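Local coordinates for protein peptidase S15/CocE/NonD (Thaumarchaeota archaeon SCGC AB-539-E09, PDB 4PF1) that probably acts as a serine aminopeptidase of the alpha/beta-hydrolase fold, cleaving residues from the N-termini of peptides, at residues P419-P432 with Y603-P617. Sequence-based numbering, arbitrary orientation.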
loop_
_atom_site.group_PDB
_atom_site.type_symbol
_atom_site.label_atom_id
_atom_site.label_comp_id
_atom_site.label_asym_id
_atom_site.label_seq_id
_atom_site.Cartn_x
_atom_site.Cartn_y
_atom_site.Cartn_z
ATOM N N PRO A 419 7.080 -38.806 29.890
ATOM C CA PRO A 419 8.545 -38.790 30.102
ATOM C C PRO A 419 9.038 -39.886 31.048
ATOM O O PRO A 419 8.292 -40.345 31.915
ATOM C CB PRO A 419 8.800 -37.402 30.696
ATOM C CG PRO A 419 7.525 -37.038 31.360
ATOM C CD PRO A 419 6.418 -37.672 30.573
ATOM N N ALA A 420 10.320 -40.277 30.897
ATOM C CA ALA A 420 10.966 -41.292 31.736
ATOM C C ALA A 420 11.322 -40.723 33.127
ATOM O O ALA A 420 11.205 -39.515 33.348
ATOM C CB ALA A 420 12.217 -41.824 31.046
ATOM N N ALA A 421 11.755 -41.600 34.055
ATOM C CA ALA A 421 12.090 -41.240 35.438
ATOM C C ALA A 421 13.358 -40.385 35.562
ATOM O O ALA A 421 13.394 -39.487 36.410
ATOM C CB ALA A 421 12.238 -42.494 36.278
ATOM N N LYS A 422 14.402 -40.672 34.742
ATOM C CA LYS A 422 15.711 -39.982 34.779
ATOM C C LYS A 422 15.579 -38.448 34.776
ATOM O O LYS A 422 14.636 -37.907 34.188
ATOM C CB LYS A 422 16.612 -40.436 33.610
ATOM C CG LYS A 422 16.046 -40.120 32.224
ATOM C CD LYS A 422 16.910 -40.660 31.106
ATOM C CE LYS A 422 16.330 -40.310 29.758
ATOM N NZ LYS A 422 17.107 -40.913 28.647
ATOM N N GLN A 423 16.534 -37.758 35.433
ATOM C CA GLN A 423 16.576 -36.301 35.515
ATOM C C GLN A 423 16.600 -35.693 34.114
ATOM O O GLN A 423 17.420 -36.080 33.279
ATOM C CB GLN A 423 17.792 -35.835 36.332
ATOM C CG GLN A 423 17.802 -34.332 36.604
ATOM C CD GLN A 423 19.066 -33.891 37.286
ATOM O OE1 GLN A 423 19.167 -33.884 38.517
ATOM N NE2 GLN A 423 20.054 -33.489 36.498
ATOM N N ALA A 424 15.658 -34.776 33.850
ATOM C CA ALA A 424 15.512 -34.109 32.561
ATOM C C ALA A 424 14.786 -32.780 32.724
ATOM O O ALA A 424 13.775 -32.694 33.431
ATOM C CB ALA A 424 14.755 -35.003 31.581
ATOM N N PHE A 425 15.326 -31.741 32.082
ATOM C CA PHE A 425 14.778 -30.390 32.085
ATOM C C PHE A 425 15.395 -29.576 30.961
ATOM O O PHE A 425 16.458 -29.934 30.446
ATOM C CB PHE A 425 15.019 -29.681 33.448
ATOM C CG PHE A 425 16.452 -29.677 33.939
ATOM C CD1 PHE A 425 17.358 -28.719 33.490
ATOM C CD2 PHE A 425 16.884 -30.598 34.887
ATOM C CE1 PHE A 425 18.681 -28.715 33.946
ATOM C CE2 PHE A 425 18.204 -30.589 35.348
ATOM C CZ PHE A 425 19.092 -29.646 34.875
ATOM N N ASP A 426 14.747 -28.474 30.598
ATOM C CA ASP A 426 15.274 -27.513 29.636
ATOM C C ASP A 426 15.593 -26.239 30.395
ATOM O O ASP A 426 14.776 -25.784 31.197
ATOM C CB ASP A 426 14.287 -27.270 28.490
ATOM C CG ASP A 426 13.983 -28.525 27.706
ATOM O OD1 ASP A 426 14.895 -29.024 27.004
ATOM O OD2 ASP A 426 12.853 -29.039 27.830
ATOM N N GLU A 427 16.805 -25.703 30.203
ATOM C CA GLU A 427 17.283 -24.554 30.959
ATOM C C GLU A 427 17.469 -23.303 30.102
ATOM O O GLU A 427 17.863 -23.394 28.938
ATOM C CB GLU A 427 18.609 -24.918 31.636
ATOM C CG GLU A 427 19.047 -23.969 32.737
ATOM C CD GLU A 427 20.379 -24.342 33.350
ATOM O OE1 GLU A 427 21.425 -24.015 32.745
ATOM O OE2 GLU A 427 20.380 -24.963 34.435
ATOM N N TYR A 428 17.213 -22.127 30.707
ATOM C CA TYR A 428 17.440 -20.808 30.111
ATOM C C TYR A 428 17.589 -19.757 31.206
ATOM O O TYR A 428 17.138 -19.969 32.338
ATOM C CB TYR A 428 16.331 -20.416 29.113
ATOM C CG TYR A 428 15.003 -20.027 29.729
ATOM C CD1 TYR A 428 14.088 -20.996 30.130
ATOM C CD2 TYR A 428 14.621 -18.692 29.827
ATOM C CE1 TYR A 428 12.826 -20.649 30.606
ATOM C CE2 TYR A 428 13.377 -18.331 30.343
ATOM C CZ TYR A 428 12.481 -19.314 30.732
ATOM O OH TYR A 428 11.251 -18.970 31.236
ATOM N N VAL A 429 18.230 -18.629 30.873
ATOM C CA VAL A 429 18.417 -17.535 31.816
ATOM C C VAL A 429 17.503 -16.376 31.415
ATOM O O VAL A 429 17.558 -15.903 30.275
ATOM C CB VAL A 429 19.903 -17.093 31.934
ATOM C CG1 VAL A 429 20.055 -15.913 32.894
ATOM C CG2 VAL A 429 20.792 -18.258 32.374
ATOM N N SER A 430 16.650 -15.937 32.352
ATOM C CA SER A 430 15.766 -14.803 32.132
ATOM C C SER A 430 16.384 -13.555 32.752
ATOM O O SER A 430 16.624 -13.514 33.965
ATOM C CB SER A 430 14.385 -15.076 32.712
ATOM O OG SER A 430 13.600 -13.894 32.725
ATOM N N ASP A 431 16.670 -12.551 31.917
ATOM C CA ASP A 431 17.302 -11.316 32.360
ATOM C C ASP A 431 16.290 -10.155 32.349
ATOM O O ASP A 431 15.910 -9.679 31.274
ATOM C CB ASP A 431 18.528 -10.999 31.474
ATOM C CG ASP A 431 19.337 -9.777 31.887
ATOM O OD1 ASP A 431 19.104 -9.254 32.999
ATOM O OD2 ASP A 431 20.216 -9.362 31.108
ATOM N N PRO A 432 15.889 -9.646 33.543
ATOM C CA PRO A 432 14.929 -8.523 33.582
ATOM C C PRO A 432 15.477 -7.230 32.958
ATOM O O PRO A 432 14.688 -6.362 32.597
ATOM C CB PRO A 432 14.647 -8.349 35.080
ATOM C CG PRO A 432 15.055 -9.651 35.705
ATOM C CD PRO A 432 16.231 -10.099 34.904
ATOM N N TYR A 603 15.657 -6.287 40.692
ATOM C CA TYR A 603 15.613 -6.865 39.344
ATOM C C TYR A 603 16.916 -7.619 39.044
ATOM O O TYR A 603 17.937 -7.005 38.711
ATOM C CB TYR A 603 15.324 -5.772 38.287
ATOM C CG TYR A 603 13.950 -5.146 38.433
ATOM C CD1 TYR A 603 13.727 -4.102 39.329
ATOM C CD2 TYR A 603 12.871 -5.600 37.681
ATOM C CE1 TYR A 603 12.461 -3.542 39.490
ATOM C CE2 TYR A 603 11.598 -5.049 37.833
ATOM C CZ TYR A 603 11.398 -4.017 38.740
ATOM O OH TYR A 603 10.151 -3.456 38.888
ATOM N N ARG A 604 16.890 -8.959 39.206
ATOM C CA ARG A 604 18.081 -9.793 39.008
ATOM C C ARG A 604 17.839 -10.950 38.045
ATOM O O ARG A 604 16.727 -11.481 37.976
ATOM C CB ARG A 604 18.583 -10.368 40.347
ATOM C CG ARG A 604 18.820 -9.350 41.468
ATOM C CD ARG A 604 19.677 -9.915 42.599
ATOM N NE ARG A 604 19.241 -11.247 43.036
ATOM C CZ ARG A 604 19.945 -12.365 42.855
ATOM N NH1 ARG A 604 21.131 -12.321 42.258
ATOM N NH2 ARG A 604 19.468 -13.531 43.271
ATOM N N LYS A 605 18.919 -11.386 37.354
ATOM C CA LYS A 605 18.916 -12.535 36.443
ATOM C C LYS A 605 18.580 -13.801 37.207
ATOM O O LYS A 605 18.964 -13.940 38.371
ATOM C CB LYS A 605 20.291 -12.706 35.771
ATOM C CG LYS A 605 20.646 -11.640 34.754
ATOM C CD LYS A 605 21.994 -11.938 34.119
ATOM C CE LYS A 605 22.536 -10.761 33.351
ATOM N NZ LYS A 605 23.791 -11.105 32.639
ATOM N N ALA A 606 17.869 -14.727 36.561
ATOM C CA ALA A 606 17.510 -15.997 37.181
ATOM C C ALA A 606 17.635 -17.135 36.186
ATOM O O ALA A 606 17.357 -16.955 34.996
ATOM C CB ALA A 606 16.097 -15.937 37.735
ATOM N N THR A 607 18.070 -18.303 36.675
ATOM C CA THR A 607 18.207 -19.526 35.891
ATOM C C THR A 607 16.882 -20.272 35.966
ATOM O O THR A 607 16.449 -20.642 37.055
ATOM C CB THR A 607 19.401 -20.347 36.406
ATOM O OG1 THR A 607 20.575 -19.543 36.316
ATOM C CG2 THR A 607 19.606 -21.635 35.628
ATOM N N GLN A 608 16.210 -20.435 34.816
ATOM C CA GLN A 608 14.895 -21.072 34.741
ATOM C C GLN A 608 14.995 -22.463 34.159
ATOM O O GLN A 608 15.721 -22.674 33.188
ATOM C CB GLN A 608 13.906 -20.226 33.904
ATOM C CG GLN A 608 14.069 -18.696 34.022
ATOM C CD GLN A 608 13.599 -18.148 35.346
ATOM O OE1 GLN A 608 14.187 -18.402 36.396
ATOM N NE2 GLN A 608 12.573 -17.320 35.312
ATOM N N ARG A 609 14.243 -23.414 34.736
ATOM C CA ARG A 609 14.251 -24.803 34.288
ATOM C C ARG A 609 12.847 -25.357 34.177
ATOM O O ARG A 609 12.127 -25.391 35.172
ATOM C CB ARG A 609 15.068 -25.681 35.253
ATOM C CG ARG A 609 16.569 -25.498 35.172
ATOM C CD ARG A 609 17.248 -26.275 36.279
ATOM N NE ARG A 609 18.699 -26.101 36.262
ATOM C CZ ARG A 609 19.526 -26.650 37.144
ATOM N NH1 ARG A 609 19.054 -27.416 38.120
ATOM N NH2 ARG A 609 20.832 -26.441 37.057
ATOM N N VAL A 610 12.463 -25.814 32.975
ATOM C CA VAL A 610 11.177 -26.467 32.756
ATOM C C VAL A 610 11.439 -27.982 32.770
ATOM O O VAL A 610 12.078 -28.516 31.857
ATOM C CB VAL A 610 10.459 -25.974 31.472
ATOM C CG1 VAL A 610 9.282 -26.876 31.113
ATOM C CG2 VAL A 610 9.994 -24.526 31.636
ATOM N N TRP A 611 11.007 -28.648 33.853
ATOM C CA TRP A 611 11.257 -30.069 34.086
ATOM C C TRP A 611 10.291 -30.974 33.317
ATOM O O TRP A 611 9.125 -30.633 33.137
ATOM C CB TRP A 611 11.217 -30.372 35.587
ATOM C CG TRP A 611 12.423 -29.857 36.324
ATOM C CD1 TRP A 611 12.750 -28.553 36.561
ATOM C CD2 TRP A 611 13.473 -30.645 36.904
ATOM N NE1 TRP A 611 13.942 -28.479 37.244
ATOM C CE2 TRP A 611 14.411 -29.749 37.464
ATOM C CE3 TRP A 611 13.709 -32.027 37.010
ATOM C CZ2 TRP A 611 15.547 -30.190 38.153
ATOM C CZ3 TRP A 611 14.846 -32.462 37.677
ATOM C CH2 TRP A 611 15.756 -31.549 38.229
ATOM N N ARG A 612 10.795 -32.132 32.864
ATOM C CA ARG A 612 10.038 -33.105 32.067
ATOM C C ARG A 612 10.461 -34.532 32.438
ATOM O O ARG A 612 11.221 -35.179 31.711
ATOM C CB ARG A 612 10.229 -32.839 30.557
ATOM C CG ARG A 612 11.622 -32.323 30.188
ATOM C CD ARG A 612 11.823 -32.272 28.697
ATOM N NE ARG A 612 13.126 -31.702 28.352
ATOM C CZ ARG A 612 14.237 -32.412 28.190
ATOM N NH1 ARG A 612 14.217 -33.732 28.339
ATOM N NH2 ARG A 612 15.375 -31.811 27.873
ATOM N N THR A 613 10.005 -34.994 33.614
ATOM C CA THR A 613 10.321 -36.323 34.155
ATOM C C THR A 613 9.028 -37.032 34.565
ATOM O O THR A 613 7.973 -36.406 34.560
ATOM C CB THR A 613 11.286 -36.201 35.362
ATOM O OG1 THR A 613 10.627 -35.511 36.424
ATOM C CG2 THR A 613 12.588 -35.494 35.018
ATOM N N ALA A 614 9.110 -38.322 34.951
ATOM C CA ALA A 614 7.947 -39.089 35.425
ATOM C C ALA A 614 7.296 -38.396 36.637
ATOM O O ALA A 614 6.068 -38.289 36.698
ATOM C CB ALA A 614 8.371 -40.505 35.795
ATOM N N GLU A 615 8.137 -37.878 37.565
ATOM C CA GLU A 615 7.728 -37.161 38.774
ATOM C C GLU A 615 7.175 -35.766 38.438
ATOM O O GLU A 615 6.167 -35.356 39.018
ATOM C CB GLU A 615 8.926 -37.039 39.737
ATOM C CG GLU A 615 8.592 -36.426 41.092
ATOM C CD GLU A 615 9.747 -36.340 42.074
ATOM O OE1 GLU A 615 10.911 -36.214 41.627
ATOM O OE2 GLU A 615 9.482 -36.365 43.298
ATOM N N TYR A 616 7.845 -35.036 37.519
ATOM C CA TYR A 616 7.449 -33.678 37.119
ATOM C C TYR A 616 7.116 -33.617 35.601
ATOM O O TYR A 616 7.912 -33.075 34.824
ATOM C CB TYR A 616 8.564 -32.663 37.469
ATOM C CG TYR A 616 9.058 -32.720 38.900
ATOM C CD1 TYR A 616 8.227 -32.374 39.962
ATOM C CD2 TYR A 616 10.386 -33.027 39.187
ATOM C CE1 TYR A 616 8.687 -32.389 41.278
ATOM C CE2 TYR A 616 10.859 -33.044 40.500
ATOM C CZ TYR A 616 10.003 -32.727 41.543
ATOM O OH TYR A 616 10.463 -32.735 42.840
ATOM N N PRO A 617 5.961 -34.172 35.143
ATOM C CA PRO A 617 5.681 -34.162 33.699
ATOM C C PRO A 617 4.987 -32.882 33.214
ATOM O O PRO A 617 3.754 -32.778 33.257
ATOM C CB PRO A 617 4.806 -35.406 33.499
ATOM C CG PRO A 617 4.133 -35.622 34.818
ATOM C CD PRO A 617 4.904 -34.889 35.892
HETATM O O HOH W 1 11.285 -38.644 37.850
#
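Strands 425-430 and 606-611 pair antiparallel, with backbone N-H...O bonds running both ways in the hydrogen-bonded pairs Asp426-Val610, Tyr428-Gln608 and Ser430-Ala606. Arg612 N extends the pairing to Ala424 O, and farther out Ala614 N reaches Ala420 O at 2.9 Å; a water links Ala421 O to Glu615 N across the same end.

Two salt bridges lie on opposite faces of the sheet. On one, Arg609 turns NE and NH2 side-on to a single oxygen, Glu427 OE2, with NE 2.7 Å from it on the anti lone pair; guanidinium and carboxylate are nearly coplanar (9°). On the other, Arg612 also binds side-on but gives one nitrogen to each oxygen of Asp426: NE meets OD2 at 2.7 Å and NH2 meets OD1 at 3.0 Å. Here the carboxylate is approached from above its plane, and its OD2 also accepts from Trp473 NE1.

Phe425 and Trp611 accompany the first bridge. Phe425 has CG between its backbone N and carbonyl carbon (chi1 53°); the Arg609 guanidinium stacks flat on its ring (planes 17° apart), and Trp611 approaches obliquely from that same side. Phe425 CB makes a CH-pi contact over the face of the Trp611 five-membered ring, 3.8 Å from its centroid. Separately, on the side of the sheet that carries Asp426, Gln608 CB sits over the Tyr428 ring, 3.7 Å from its centroid, and Tyr428 OH is hydrogen-bonded to Ser578 OG.

This antiparallel pairing of two strands far apart in sequence belongs to the C-terminal non-catalytic domain. Strand 489-496 borders strand 606-611 on its other edge, while strand 471-474 packs against Asp426, Tyr428 and Val610.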